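Long-range contacts in calcium uptake protein 3, mitochondrial (Homo sapiens, PDB 6AGI), which senses mitochondrial matrix calcium through its EF-hands and, as a disulfide-linked heterodimer with MICU1, regulates the mitochondrial calcium uniporter: residues K102-F107 with D229-M234; E279-S284 with F349-V354. All coordinates share one frame; numbering follows the deposited sequence.

How the contacts relate
Contact 1 and contact 2 follow one another along the chain, the first closing before the second opens, and sit well apart, with centres about 33 Å from each other and nearest atoms about 18 Å apart. They share no helix. Contact 1 is buried and joins the N-terminal part of helix 104-114, which leads into the calcium loop of EF-hand 1, to the long helix 227-250. Contact 2 is partly buried, lies farther from the centre of the chain, and sets helix 274-284 of the degenerate EF-hand 2 beside helix 342-352, which leads into the calcium loop of EF-hand 3. Each thus packs the helix entering one of the two high-affinity sensor sites against another part of the fold.

Contact 1. Residues K102-F107 with D229-M234; sequences KPHAGF and DFYRFM
F107 and M234 make the dense part of this contact, with M234 CB over one face of the phenyl ring. M234 CB stands 3.6 Å from the F107 ring centroid, almost on the ring normal, in a CH-pi contact, while SD approaches obliquely at 4.2 Å from the same centroid as a Met-aromatic contact. The M234 side chain bends at chi3 (79°), bringing M234 CE beside F107 CD1 and also to 3.4 Å from K102 CD. The opposite face of the F107 ring is backed by H104 CA, so the ring is sandwiched. Y231 comes at its edge: the pair is T-shaped, with the F107 edge directed at the Y231 face, centroids 5.1 Å apart and planes at 73°. Toward the partly exposed side the packing thins out. H104 and Y231 have nearly parallel but strongly slid rings that barely overlap, and H104 ND1 lies 3.3 Å from Y231 OH. H104, F107 and Y231 together form an aromatic cluster. The N-terminal part of helix 104-114 is thereby packed on helix 227-250, whose F230 meets F111, farther along helix 104-114, edge to face, while M234 and F233 rest on helix 90-101.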
loop_
_atom_site.group_PDB
_atom_site.type_symbol
_atom_site.label_atom_id
_atom_site.label_comp_id
_atom_site.label_asym_id
_atom_site.label_seq_id
_atom_site.Cartn_x
_atom_site.Cartn_y
_atom_site.Cartn_z
ATOM N N LYS B 102 -2.076 -4.941 -9.682
ATOM C CA LYS B 102 -3.033 -3.958 -9.198
ATOM C C LYS B 102 -4.209 -4.616 -8.493
ATOM O O LYS B 102 -4.659 -5.687 -8.886
ATOM C CB LYS B 102 -3.574 -3.081 -10.332
ATOM C CG LYS B 102 -2.603 -2.017 -10.789
ATOM C CD LYS B 102 -3.275 -1.056 -11.750
ATOM C CE LYS B 102 -2.296 -0.017 -12.325
ATOM N NZ LYS B 102 -1.346 -0.542 -13.339
ATOM N N PRO B 103 -4.743 -3.977 -7.461
ATOM C CA PRO B 103 -6.035 -4.397 -6.928
ATOM C C PRO B 103 -7.111 -3.866 -7.863
ATOM O O PRO B 103 -6.849 -3.069 -8.770
ATOM C CB PRO B 103 -6.102 -3.726 -5.548
ATOM C CG PRO B 103 -4.754 -3.044 -5.367
ATOM C CD PRO B 103 -4.254 -2.783 -6.751
ATOM N N HIS B 104 -8.336 -4.343 -7.657
ATOM C CA HIS B 104 -9.392 -3.952 -8.579
ATOM C C HIS B 104 -9.634 -2.439 -8.544
ATOM O O HIS B 104 -9.677 -1.783 -9.597
ATOM C CB HIS B 104 -10.669 -4.737 -8.267
ATOM C CG HIS B 104 -10.573 -6.187 -8.622
ATOM N ND1 HIS B 104 -10.841 -6.645 -9.895
ATOM C CD2 HIS B 104 -10.279 -7.283 -7.882
ATOM C CE1 HIS B 104 -10.704 -7.958 -9.928
ATOM N NE2 HIS B 104 -10.360 -8.371 -8.721
ATOM N N ALA B 105 -9.671 -1.844 -7.343
ATOM C CA ALA B 105 -9.837 -0.398 -7.250
ATOM C C ALA B 105 -8.691 0.348 -7.953
ATOM O O ALA B 105 -8.850 1.501 -8.427
ATOM C CB ALA B 105 -9.967 -0.043 -5.779
ATOM N N GLY B 106 -7.548 -0.316 -8.086
ATOM C CA GLY B 106 -6.461 0.305 -8.790
ATOM C C GLY B 106 -6.739 0.471 -10.263
ATOM O O GLY B 106 -6.149 1.357 -10.885
ATOM N N PHE B 107 -7.628 -0.360 -10.832
ATOM C CA PHE B 107 -7.920 -0.230 -12.257
ATOM C C PHE B 107 -8.460 1.162 -12.522
ATOM O O PHE B 107 -8.155 1.780 -13.555
ATOM C CB PHE B 107 -8.946 -1.274 -12.734
ATOM C CG PHE B 107 -8.543 -2.723 -12.539
ATOM C CD1 PHE B 107 -7.266 -3.085 -12.110
ATOM C CD2 PHE B 107 -9.497 -3.725 -12.711
ATOM C CE1 PHE B 107 -6.925 -4.428 -11.910
ATOM C CE2 PHE B 107 -9.178 -5.076 -12.501
ATOM C CZ PHE B 107 -7.890 -5.435 -12.104
ATOM N N ASP B 229 -14.551 -1.058 -20.245
ATOM C CA ASP B 229 -13.706 -1.971 -21.018
ATOM C C ASP B 229 -12.317 -2.125 -20.414
ATOM O O ASP B 229 -11.778 -3.234 -20.367
ATOM C CB ASP B 229 -13.561 -1.524 -22.477
ATOM C CG ASP B 229 -14.884 -1.233 -23.149
ATOM O OD1 ASP B 229 -15.791 -2.086 -23.043
ATOM O OD2 ASP B 229 -14.983 -0.209 -23.871
ATOM N N PHE B 230 -11.740 -1.028 -19.924
ATOM C CA PHE B 230 -10.433 -1.050 -19.270
ATOM C C PHE B 230 -10.435 -2.011 -18.084
ATOM O O PHE B 230 -9.561 -2.884 -17.962
ATOM C CB PHE B 230 -10.152 0.384 -18.830
ATOM C CG PHE B 230 -8.713 0.736 -18.624
ATOM C CD1 PHE B 230 -7.866 0.935 -19.714
ATOM C CD2 PHE B 230 -8.236 0.993 -17.341
ATOM C CE1 PHE B 230 -6.542 1.308 -19.526
ATOM C CE2 PHE B 230 -6.927 1.372 -17.143
ATOM C CZ PHE B 230 -6.076 1.528 -18.239
ATOM N N TYR B 231 -11.426 -1.852 -17.199
ATOM C CA TYR B 231 -11.607 -2.758 -16.080
ATOM C C TYR B 231 -11.721 -4.190 -16.564
ATOM O O TYR B 231 -11.152 -5.108 -15.957
ATOM C CB TYR B 231 -12.865 -2.366 -15.297
ATOM C CG TYR B 231 -13.079 -3.130 -14.011
ATOM C CD1 TYR B 231 -13.512 -4.446 -14.012
ATOM C CD2 TYR B 231 -12.892 -2.515 -12.789
ATOM C CE1 TYR B 231 -13.715 -5.138 -12.833
ATOM C CE2 TYR B 231 -13.088 -3.204 -11.594
ATOM C CZ TYR B 231 -13.508 -4.524 -11.637
ATOM O OH TYR B 231 -13.716 -5.222 -10.483
ATOM N N ARG B 232 -12.474 -4.416 -17.644
ATOM C CA ARG B 232 -12.670 -5.797 -18.040
ATOM C C ARG B 232 -11.397 -6.402 -18.606
ATOM O O ARG B 232 -11.127 -7.588 -18.386
ATOM C CB ARG B 232 -13.821 -5.905 -19.032
ATOM C CG ARG B 232 -15.158 -5.650 -18.406
ATOM C CD ARG B 232 -16.310 -6.028 -19.315
ATOM N NE ARG B 232 -16.558 -5.007 -20.325
ATOM C CZ ARG B 232 -17.618 -4.202 -20.312
ATOM N NH1 ARG B 232 -18.504 -4.288 -19.323
ATOM N NH2 ARG B 232 -17.777 -3.291 -21.268
ATOM N N PHE B 233 -10.589 -5.606 -19.313
ATOM C CA PHE B 233 -9.315 -6.110 -19.798
ATOM C C PHE B 233 -8.404 -6.504 -18.642
ATOM O O PHE B 233 -7.825 -7.601 -18.657
ATOM C CB PHE B 233 -8.633 -5.089 -20.686
ATOM C CG PHE B 233 -7.291 -5.554 -21.171
ATOM C CD1 PHE B 233 -7.201 -6.516 -22.169
ATOM C CD2 PHE B 233 -6.124 -5.067 -20.619
ATOM C CE1 PHE B 233 -5.978 -6.963 -22.616
ATOM C CE2 PHE B 233 -4.888 -5.514 -21.061
ATOM C CZ PHE B 233 -4.809 -6.465 -22.062
ATOM N N MET B 234 -8.257 -5.621 -17.621
ATOM C CA MET B 234 -7.369 -5.980 -16.518
ATOM C C MET B 234 -7.918 -7.125 -15.666
ATOM O O MET B 234 -7.153 -8.009 -15.242
ATOM C CB MET B 234 -7.012 -4.801 -15.587
ATOM C CG MET B 234 -6.315 -3.599 -16.244
ATOM S SD MET B 234 -6.322 -2.009 -15.491
ATOM C CE MET B 234 -5.044 -2.320 -14.302
#

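Contact 2. Residues E279-S284 with F349-V354; sequences ENVRYS and FKIFDV. With CA (calcium ion), chain G.
V281 and I351 supply the apolar part of this contact, their side chains lying side by side and pointing the same way, with V281 CG2 3.9 Å from I351 CG1. Both residues also rest on A262 of helix 258-265, which extends this apolar patch. The polar part is made by N280, which points toward the other helix and, with CG anti to its backbone N (chi1 155°), brings ND2 to 3.2 Å from I351 O. S284 OG stands 2.6 Å from N280 OD1 and 2.7 Å from N280 O, either of which could take the hydroxyl proton. S284 CB also packs near K350 O at 3.8 Å, and K350 curls past S284 O, its CG and NZ each 3.8 Å from that oxygen. The metal part belongs to D353, the first residue past helix 342-352, whose OD1 binds calcium at 2.4 Å while OD2 accepts a hydrogen bond from D358 N. D355, D357, the backbone O of Q359 and E364 also bind this ion, in the calcium loop of EF-hand 3, a helix-loop-helix site whose entering helix is packed here against the last helical turn of 274-284, in the degenerate EF-hand 2.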
loop_
_atom_site.group_PDB
_atom_site.type_symbol
_atom_site.label_atom_id
_atom_site.label_comp_id
_atom_site.label_asym_id
_atom_site.label_seq_id
_atom_site.Cartn_x
_atom_site.Cartn_y
_atom_site.Cartn_z
ATOM N N GLU B 279 9.725 -28.065 2.878
ATOM C CA GLU B 279 9.773 -29.190 3.802
ATOM C C GLU B 279 8.856 -28.946 4.997
ATOM O O GLU B 279 8.377 -29.902 5.624
ATOM C CB GLU B 279 11.214 -29.451 4.249
ATOM N N ASN B 280 8.580 -27.673 5.314
ATOM C CA ASN B 280 7.673 -27.389 6.422
ATOM C C ASN B 280 6.223 -27.639 6.008
ATOM O O ASN B 280 5.480 -28.291 6.749
ATOM C CB ASN B 280 7.905 -25.937 6.908
ATOM C CG ASN B 280 6.683 -25.284 7.610
ATOM O OD1 ASN B 280 5.787 -25.952 8.120
ATOM N ND2 ASN B 280 6.675 -23.955 7.637
ATOM N N VAL B 281 5.834 -27.288 4.773
ATOM C CA VAL B 281 4.450 -27.582 4.389
ATOM C C VAL B 281 4.235 -29.086 4.195
ATOM O O VAL B 281 3.191 -29.623 4.585
ATOM C CB VAL B 281 4.015 -26.781 3.146
ATOM C CG1 VAL B 281 4.937 -27.025 1.960
ATOM C CG2 VAL B 281 2.562 -27.118 2.801
ATOM N N ARG B 282 5.221 -29.803 3.644
ATOM C CA ARG B 282 5.002 -31.227 3.391
ATOM C C ARG B 282 4.793 -31.995 4.695
ATOM O O ARG B 282 3.929 -32.877 4.773
ATOM C CB ARG B 282 6.169 -31.823 2.591
ATOM N N TYR B 283 5.521 -31.623 5.754
ATOM C CA TYR B 283 5.391 -32.303 7.039
ATOM C C TYR B 283 4.342 -31.695 7.961
ATOM O O TYR B 283 3.793 -32.415 8.802
ATOM C CB TYR B 283 6.742 -32.320 7.766
ATOM N N SER B 284 4.043 -30.400 7.828
ATOM C CA SER B 284 2.986 -29.791 8.634
ATOM C C SER B 284 1.595 -30.235 8.207
ATOM O O SER B 284 0.657 -30.176 9.014
ATOM C CB SER B 284 3.071 -28.266 8.567
ATOM O OG SER B 284 4.305 -27.800 9.087
ATOM N N PHE B 349 -2.352 -20.976 7.426
ATOM C CA PHE B 349 -1.752 -21.045 8.757
ATOM C C PHE B 349 -0.720 -22.166 8.840
ATOM O O PHE B 349 0.391 -21.958 9.340
ATOM C CB PHE B 349 -2.830 -21.182 9.834
ATOM C CG PHE B 349 -3.347 -19.859 10.311
ATOM C CD1 PHE B 349 -3.825 -18.918 9.400
ATOM C CD2 PHE B 349 -3.285 -19.513 11.655
ATOM C CE1 PHE B 349 -4.292 -17.686 9.822
ATOM C CE2 PHE B 349 -3.748 -18.274 12.090
ATOM C CZ PHE B 349 -4.249 -17.359 11.164
ATOM N N LYS B 350 -1.048 -23.356 8.327
ATOM C CA LYS B 350 -0.073 -24.441 8.391
ATOM C C LYS B 350 1.150 -24.166 7.515
ATOM O O LYS B 350 2.241 -24.677 7.788
ATOM C CB LYS B 350 -0.729 -25.767 7.992
ATOM C CG LYS B 350 -1.012 -26.745 9.157
ATOM C CD LYS B 350 -1.963 -26.208 10.232
ATOM C CE LYS B 350 -2.332 -27.306 11.240
ATOM N NZ LYS B 350 -1.171 -28.161 11.654
ATOM N N ILE B 351 1.002 -23.365 6.466
ATOM C CA ILE B 351 2.157 -23.009 5.651
ATOM C C ILE B 351 3.061 -22.024 6.391
ATOM O O ILE B 351 4.271 -22.241 6.500
ATOM C CB ILE B 351 1.696 -22.464 4.288
ATOM C CG1 ILE B 351 1.027 -23.567 3.480
ATOM C CG2 ILE B 351 2.856 -21.907 3.493
ATOM C CD1 ILE B 351 0.335 -23.042 2.249
ATOM N N PHE B 352 2.486 -20.955 6.961
ATOM C CA PHE B 352 3.275 -19.844 7.502
ATOM C C PHE B 352 3.474 -19.841 9.018
ATOM O O PHE B 352 4.342 -19.102 9.500
ATOM C CB PHE B 352 2.652 -18.491 7.134
ATOM C CG PHE B 352 2.564 -18.237 5.666
ATOM C CD1 PHE B 352 3.618 -17.643 4.993
ATOM C CD2 PHE B 352 1.434 -18.591 4.955
ATOM C CE1 PHE B 352 3.544 -17.392 3.629
ATOM C CE2 PHE B 352 1.348 -18.346 3.595
ATOM C CZ PHE B 352 2.404 -17.743 2.928
ATOM N N ASP B 353 2.671 -20.575 9.781
ATOM C CA ASP B 353 2.787 -20.493 11.234
ATOM C C ASP B 353 3.917 -21.444 11.636
ATOM O O ASP B 353 3.747 -22.661 11.727
ATOM C CB ASP B 353 1.456 -20.844 11.891
ATOM C CG ASP B 353 1.581 -21.285 13.340
ATOM O OD1 ASP B 353 2.438 -20.762 14.080
ATOM O OD2 ASP B 353 0.802 -22.182 13.725
ATOM N N VAL B 354 5.110 -20.848 11.647
ATOM C CA VAL B 354 6.370 -21.484 12.015
ATOM C C VAL B 354 6.490 -21.738 13.509
ATOM O O VAL B 354 6.948 -22.794 13.944
ATOM C CB VAL B 354 7.577 -20.646 11.553
ATOM C CG1 VAL B 354 7.597 -20.536 10.036
ATOM C CG2 VAL B 354 7.541 -19.266 12.193
HETATM CA CA CA G . 2.299 -18.530 14.989
#